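Local coordinates for aminotransferase (Bacillus subtilis, PDB 6L1L) that is a class I, pyridoxal 5'-phosphate-dependent aminotransferase of the pathway that makes the dipeptide antibiotic bacilysin, at the interface of chains A and B. Coordinates in Å, arbitrary orientation; residue numbers count along the deposited sequence, not the author numbering. Chains: chain A/B, Aminotransferase.

Contact 1: the interface of chains A and B. Residues chain A 112-116; chain B 3-6.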
loop_
_atom_site.group_PDB
_atom_site.type_symbol
_atom_site.label_atom_id
_atom_site.label_comp_id
_atom_site.label_asym_id
_atom_site.label_seq_id
_atom_site.Cartn_x
_atom_site.Cartn_y
_atom_site.Cartn_z
ATOM N N GLN A 112 4.950 8.100 -9.150
ATOM C CA GLN A 112 4.380 7.367 -10.250
ATOM C C GLN A 112 3.302 8.183 -10.936
ATOM O O GLN A 112 3.079 8.027 -12.131
ATOM C CB GLN A 112 3.819 6.004 -9.747
ATOM C CG GLN A 112 4.890 5.000 -9.318
ATOM C CD GLN A 112 5.697 4.411 -10.484
ATOM O OE1 GLN A 112 6.906 4.594 -10.567
ATOM N NE2 GLN A 112 5.018 3.702 -11.387
ATOM N N CYS A 113 2.598 9.018 -10.170
ATOM C CA CYS A 113 1.539 9.876 -10.688
ATOM C C CYS A 113 2.042 11.129 -11.383
ATOM O O CYS A 113 1.287 11.747 -12.092
ATOM C CB CYS A 113 0.625 10.348 -9.536
ATOM S SG CYS A 113 -0.370 9.048 -8.839
ATOM N N LEU A 114 3.269 11.551 -11.114
ATOM C CA LEU A 114 3.761 12.858 -11.602
ATOM C C LEU A 114 4.966 12.805 -12.551
ATOM O O LEU A 114 5.331 13.857 -13.092
ATOM C CB LEU A 114 4.070 13.802 -10.424
ATOM C CG LEU A 114 2.870 14.173 -9.551
ATOM C CD1 LEU A 114 3.290 14.987 -8.341
ATOM C CD2 LEU A 114 1.792 14.956 -10.313
ATOM N N LEU A 115 5.561 11.617 -12.733
ATOM C CA LEU A 115 6.768 11.431 -13.559
ATOM C C LEU A 115 6.555 10.373 -14.611
ATOM O O LEU A 115 6.118 9.262 -14.301
ATOM C CB LEU A 115 7.959 10.955 -12.696
ATOM C CG LEU A 115 8.946 11.933 -12.078
ATOM C CD1 LEU A 115 10.092 11.152 -11.455
ATOM C CD2 LEU A 115 9.506 12.950 -13.058
ATOM N N ASN A 116 6.884 10.712 -15.853
ATOM C CA ASN A 116 6.960 9.713 -16.919
ATOM C C ASN A 116 8.393 9.207 -17.070
ATOM O O ASN A 116 9.344 9.887 -16.662
ATOM C CB ASN A 116 6.494 10.303 -18.256
ATOM C CG ASN A 116 5.073 10.800 -18.219
ATOM O OD1 ASN A 116 4.143 10.033 -17.947
ATOM N ND2 ASN A 116 4.883 12.071 -18.516
ATOM N N ILE B 3 0.120 17.972 -14.762
ATOM C CA ILE B 3 0.254 16.971 -15.810
ATOM C C ILE B 3 0.418 15.585 -15.209
ATOM O O ILE B 3 1.508 15.179 -14.816
ATOM C CB ILE B 3 1.445 17.278 -16.765
ATOM C CG1 ILE B 3 1.204 18.589 -17.533
ATOM C CG2 ILE B 3 1.640 16.148 -17.764
ATOM C CD1 ILE B 3 0.031 18.583 -18.521
ATOM N N THR B 4 -0.677 14.843 -15.179
ATOM C CA THR B 4 -0.622 13.478 -14.694
ATOM C C THR B 4 0.305 12.599 -15.520
ATOM O O THR B 4 0.484 12.851 -16.703
ATOM C CB THR B 4 -2.004 12.853 -14.715
ATOM O OG1 THR B 4 -3.004 13.870 -14.584
ATOM C CG2 THR B 4 -2.109 11.908 -13.595
ATOM N N PRO B 5 0.902 11.560 -14.894
ATOM C CA PRO B 5 1.712 10.615 -15.672
ATOM C C PRO B 5 0.884 9.908 -16.734
ATOM O O PRO B 5 -0.326 9.764 -16.564
ATOM C CB PRO B 5 2.180 9.575 -14.623
ATOM N N SER B 6 1.542 9.403 -17.777
ATOM C CA SER B 6 0.863 8.595 -18.812
ATOM C C SER B 6 0.306 7.264 -18.255
ATOM O O SER B 6 -0.639 6.678 -18.800
ATOM C CB SER B 6 1.793 8.352 -20.013
ATOM O OG SER B 6 2.096 9.588 -20.668
HETATM O O HOH W 1 1.788 12.728 -19.257
#

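Contact 2: the interface of chains A and B. Residues chain A 3-5, 8; chain B 113-114, 260, 263.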
loop_
_atom_site.group_PDB
_atom_site.type_symbol
_atom_site.label_atom_id
_atom_site.label_comp_id
_atom_site.label_asym_id
_atom_site.label_seq_id
_atom_site.Cartn_x
_atom_site.Cartn_y
_atom_site.Cartn_z
ATOM N N ILE A 3 12.863 -14.632 -13.621
ATOM C CA ILE A 3 13.365 -13.383 -14.171
ATOM C C ILE A 3 12.653 -12.146 -13.573
ATOM O O ILE A 3 11.538 -11.808 -13.928
ATOM C CB ILE A 3 13.233 -13.411 -15.724
ATOM C CG1 ILE A 3 13.736 -14.750 -16.280
ATOM C CG2 ILE A 3 13.989 -12.239 -16.372
ATOM C CD1 ILE A 3 15.210 -15.019 -16.013
ATOM N N THR A 4 13.339 -11.484 -12.662
ATOM C CA THR A 4 12.948 -10.165 -12.188
ATOM C C THR A 4 13.016 -9.131 -13.312
ATOM O O THR A 4 13.757 -9.337 -14.263
ATOM C CB THR A 4 13.890 -9.727 -11.055
ATOM O OG1 THR A 4 15.243 -10.104 -11.373
ATOM C CG2 THR A 4 13.515 -10.418 -9.807
ATOM N N PRO A 5 12.236 -8.025 -13.211
ATOM C CA PRO A 5 12.241 -6.976 -14.209
ATOM C C PRO A 5 13.388 -6.011 -13.984
ATOM O O PRO A 5 13.946 -5.974 -12.876
ATOM C CB PRO A 5 10.919 -6.249 -13.954
ATOM C CG PRO A 5 10.799 -6.281 -12.477
ATOM C CD PRO A 5 11.368 -7.650 -12.089
ATOM N N VAL A 8 13.391 -3.921 -10.667
ATOM C CA VAL A 8 13.859 -4.616 -9.473
ATOM C C VAL A 8 15.395 -4.650 -9.399
ATOM O O VAL A 8 15.969 -4.253 -8.397
ATOM C CB VAL A 8 13.273 -6.058 -9.395
ATOM C CG1 VAL A 8 14.005 -6.905 -8.367
ATOM C CG2 VAL A 8 11.798 -5.987 -9.050
ATOM N N CYS B 113 7.047 -6.607 -10.187
ATOM C CA CYS B 113 8.265 -7.376 -9.947
ATOM C C CYS B 113 8.487 -8.486 -10.970
ATOM O O CYS B 113 9.382 -9.305 -10.797
ATOM C CB CYS B 113 8.186 -8.052 -8.576
ATOM S SG CYS B 113 8.363 -6.912 -7.206
ATOM N N LEU B 114 7.636 -8.600 -11.979
ATOM C CA LEU B 114 7.724 -9.730 -12.892
ATOM C C LEU B 114 7.597 -9.388 -14.371
ATOM O O LEU B 114 7.928 -10.228 -15.210
ATOM C CB LEU B 114 6.732 -10.816 -12.485
ATOM C CG LEU B 114 7.091 -11.577 -11.202
ATOM C CD1 LEU B 114 5.971 -12.458 -10.681
ATOM C CD2 LEU B 114 8.341 -12.412 -11.440
ATOM N N ALA B 260 12.334 -10.954 -5.012
ATOM C CA ALA B 260 12.001 -9.853 -5.883
ATOM C C ALA B 260 10.940 -8.933 -5.202
ATOM O O ALA B 260 11.134 -7.706 -5.088
ATOM C CB ALA B 260 11.472 -10.384 -7.182
ATOM N N GLU B 263 12.574 -7.066 -2.389
ATOM C CA GLU B 263 13.413 -5.980 -2.843
ATOM C C GLU B 263 12.591 -4.750 -3.239
ATOM O O GLU B 263 13.037 -3.625 -3.094
ATOM C CB GLU B 263 14.315 -6.432 -4.002
ATOM C CG GLU B 263 15.617 -7.109 -3.508
ATOM C CD GLU B 263 16.023 -8.335 -4.342
ATOM O OE1 GLU B 263 15.567 -8.445 -5.511
ATOM O OE2 GLU B 263 16.807 -9.196 -3.832
#

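Contact 3: the interface of chains A and B. Residues chain A 104-105, 108, 269; chain B 268-269.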
loop_
_atom_site.group_PDB
_atom_site.type_symbol
_atom_site.label_atom_id
_atom_site.label_comp_id
_atom_site.label_asym_id
_atom_site.label_seq_id
_atom_site.Cartn_x
_atom_site.Cartn_y
_atom_site.Cartn_z
ATOM N N LYS A 104 6.645 6.688 3.127
ATOM C CA LYS A 104 7.388 5.943 2.094
ATOM C C LYS A 104 6.477 5.571 0.907
ATOM O O LYS A 104 6.850 5.746 -0.277
ATOM C CB LYS A 104 8.063 4.682 2.643
ATOM C CG LYS A 104 9.493 4.972 3.078
ATOM C CD LYS A 104 10.136 3.837 3.883
ATOM C CE LYS A 104 10.600 2.722 2.970
ATOM N NZ LYS A 104 11.647 1.864 3.590
ATOM N N ALA A 105 5.292 5.074 1.213
ATOM C CA ALA A 105 4.360 4.689 0.155
ATOM C C ALA A 105 3.819 5.971 -0.593
ATOM O O ALA A 105 3.521 5.955 -1.783
ATOM C CB ALA A 105 3.255 3.841 0.707
ATOM N N TYR A 108 6.306 7.135 -3.155
ATOM C CA TYR A 108 6.204 6.252 -4.318
ATOM C C TYR A 108 4.994 6.524 -5.187
ATOM O O TYR A 108 5.098 6.601 -6.401
ATOM C CB TYR A 108 6.194 4.778 -3.906
ATOM C CG TYR A 108 5.987 3.821 -5.047
ATOM C CD1 TYR A 108 7.031 3.453 -5.874
ATOM C CD2 TYR A 108 4.742 3.290 -5.301
ATOM C CE1 TYR A 108 6.855 2.554 -6.912
ATOM C CE2 TYR A 108 4.525 2.414 -6.353
ATOM C CZ TYR A 108 5.611 2.053 -7.166
ATOM O OH TYR A 108 5.427 1.178 -8.192
ATOM N N PHE A 269 -5.370 -0.181 -3.823
ATOM C CA PHE A 269 -5.864 -0.294 -2.457
ATOM C C PHE A 269 -7.361 -0.132 -2.314
ATOM O O PHE A 269 -8.078 0.175 -3.296
ATOM C CB PHE A 269 -5.186 0.758 -1.626
ATOM C CG PHE A 269 -3.695 0.701 -1.694
ATOM C CD1 PHE A 269 -3.014 -0.423 -1.255
ATOM C CD2 PHE A 269 -2.980 1.767 -2.152
ATOM C CE1 PHE A 269 -1.637 -0.470 -1.273
ATOM C CE2 PHE A 269 -1.610 1.728 -2.184
ATOM C CZ PHE A 269 -0.935 0.610 -1.740
ATOM N N VAL B 268 9.129 0.726 -0.512
ATOM C CA VAL B 268 7.784 1.330 -0.562
ATOM C C VAL B 268 6.976 1.120 0.749
ATOM O O VAL B 268 6.069 1.877 0.988
ATOM C CB VAL B 268 7.014 0.834 -1.787
ATOM C CG1 VAL B 268 5.726 1.604 -2.000
ATOM C CG2 VAL B 268 7.882 1.005 -3.029
ATOM N N PHE B 269 7.395 0.195 1.632
ATOM C CA PHE B 269 6.567 -0.261 2.794
ATOM C C PHE B 269 7.169 -0.363 4.216
ATOM O O PHE B 269 6.819 0.423 5.138
ATOM C CB PHE B 269 5.827 -1.560 2.418
ATOM C CG PHE B 269 4.780 -1.341 1.340
ATOM C CD1 PHE B 269 3.949 -0.209 1.361
ATOM C CD2 PHE B 269 4.604 -2.240 0.322
ATOM C CE1 PHE B 269 3.007 0.018 0.357
ATOM C CE2 PHE B 269 3.661 -2.030 -0.674
ATOM C CZ PHE B 269 2.877 -0.895 -0.666
#

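Contact 1: the interface of chains A and B
The flat carboxamide of A:Asn116 lies beside the start of helix 6-9 of chain B and meets B:Ser6 through its oxygen. The backbone N-H of B:Ser6 comes to OD1 of A:Asn116 in the plane of the carbonyl; N to OD1 is 2.7 Å, with a nearly straight 174° at the hydrogen and a C=O...N angle of 153°. CA of B:Pro5 lies 3.4 Å from OD1 of A:Asn116. CG of A:Asn116 is anti to its carbonyl carbon (chi1 -60°), which extends the amide toward chain B. The hydroxyl OG of B:Ser6, beside its own backbone N, adds a weak bond to OD1. At the nitrogen end of the amide, ND2 of A:Asn116 hydrogen-bonds water 1 at 3.2 Å, and the water reaches the backbone O of B:Thr4 at 2.9 Å. Both ends of the carboxamide are thereby engaged, which should hold its rotation. Farther along, B:Pro5 sits against the C-terminal end of helix 103-114. CB of B:Pro5 is 4.0 Å from CA of A:Cys113; its ring is incompletely modelled, and its nitrogen, which has no hydrogen to donate, cannot bond the nearby carbonyl of A:Cys113. The methyl CG2 of B:Thr4 also faces O of A:Cys113, at 3.7 Å. The site holds the N-terminal arm of one subunit on its neighbour, A:Asn116 acting like a cap from outside for the arm's short helix, and probably helps to stabilise the dimer usual in this family.

Contact 2: the interface of chains A and B
A:Val8 presents its two methyls to different groups of chain B, B:Cys113 and B:Glu263. CG2 of A:Val8 lies 3.9 Å from CA of B:Cys113 and also faces its thiol sulfur SG. CG1 of A:Val8, anti to the backbone N (chi1 166°), turns instead to the carboxylate, 3.6 Å from OE1 of B:Glu263, whose chain bends at chi2 and crosses the valine at about a right angle. B:Cys113 also receives A:Pro5: the ring carbon CG of A:Pro5 lies 3.7 Å from the cysteine CA, while the shorter approach of CD to the carbonyl oxygen is doubtful. Within chain B the thiol makes a weak bond to the backbone O of B:Ala260. The methyl CG2 of A:Thr4, anti to its own carbonyl carbon, points at the flank of the alanine methyl, 3.3 Å from CB of B:Ala260 and tighter than ordinary van der Waals contact. Contact across the patch is by packing, with no polar pair bridging the subunits. In the fold, residues 3-5 and helix 6-10 of chain A lie over a surface of chain B made by helix 255-268 and by residues 113-114, at the end of the helix that spans 103-114 in chain A.

Contact 3: the interface of chains A and B
B:Val268 and A:Tyr108 meet through matching torsions: CG1 of the valine is anti to its backbone N (chi1 -170°), and so is CG of the tyrosine (chi1 176°). In this class I aminotransferase, A:Tyr108 belongs to helix 103-114, which begins with residues expected to bind pyridoxal 5'-phosphate; the structure is the apo form. Both valine methyls lie over one face of the phenol ring, near its root. CG1 of B:Val268 reaches CB of A:Tyr108 at 3.7 Å, and its other methyl, CG2, sits over the ring carbon CD1, the two side chains crossing obliquely. One turn earlier, A:Ala105 packs against the C-terminal end of helix 255-268 of chain B. CA of A:Ala105 lies 4.0 Å from CG1 of B:Val268. The methyl CB of A:Ala105 touches the rim carbon CE1 of B:Phe269 at 3.8 Å. O of B:Val268 comes to 3.3 Å from the backbone N of A:Ala105, in the first turn of the A helix, without forming a hydrogen bond; it also lies near CB of A:Lys104, a cofactor-site residue. Within chain B, CG1 of B:Val268 also covers one face of the B:Phe269 ring, 3.9 Å above its plane and offset toward the rim. Near the two-fold the A:Phe269 and B:Phe269 rings meet tip to tip in unlike conformations, CZ to CZ 4.2 Å, with their planes steeply inclined to each other.

The C-alpha centres of contact 1 and contact 2 are about 22 Å apart, and contact 3 lies about 16 Å from contact 1 and 17 Å from contact 2. Contacts 1 and 2 are partly two-fold counterparts: residues 3-5 of each chain meet residues 113-114 of the other. Helix 103-114 of chain A links contact 3, near its start, to contact 1, at its end, while helix 255-268 of chain B runs from contact 2 to contact 3. The arms thus reach the end of the helix whose start carries cofactor-binding residues, which may help dimer assembly to support the active site.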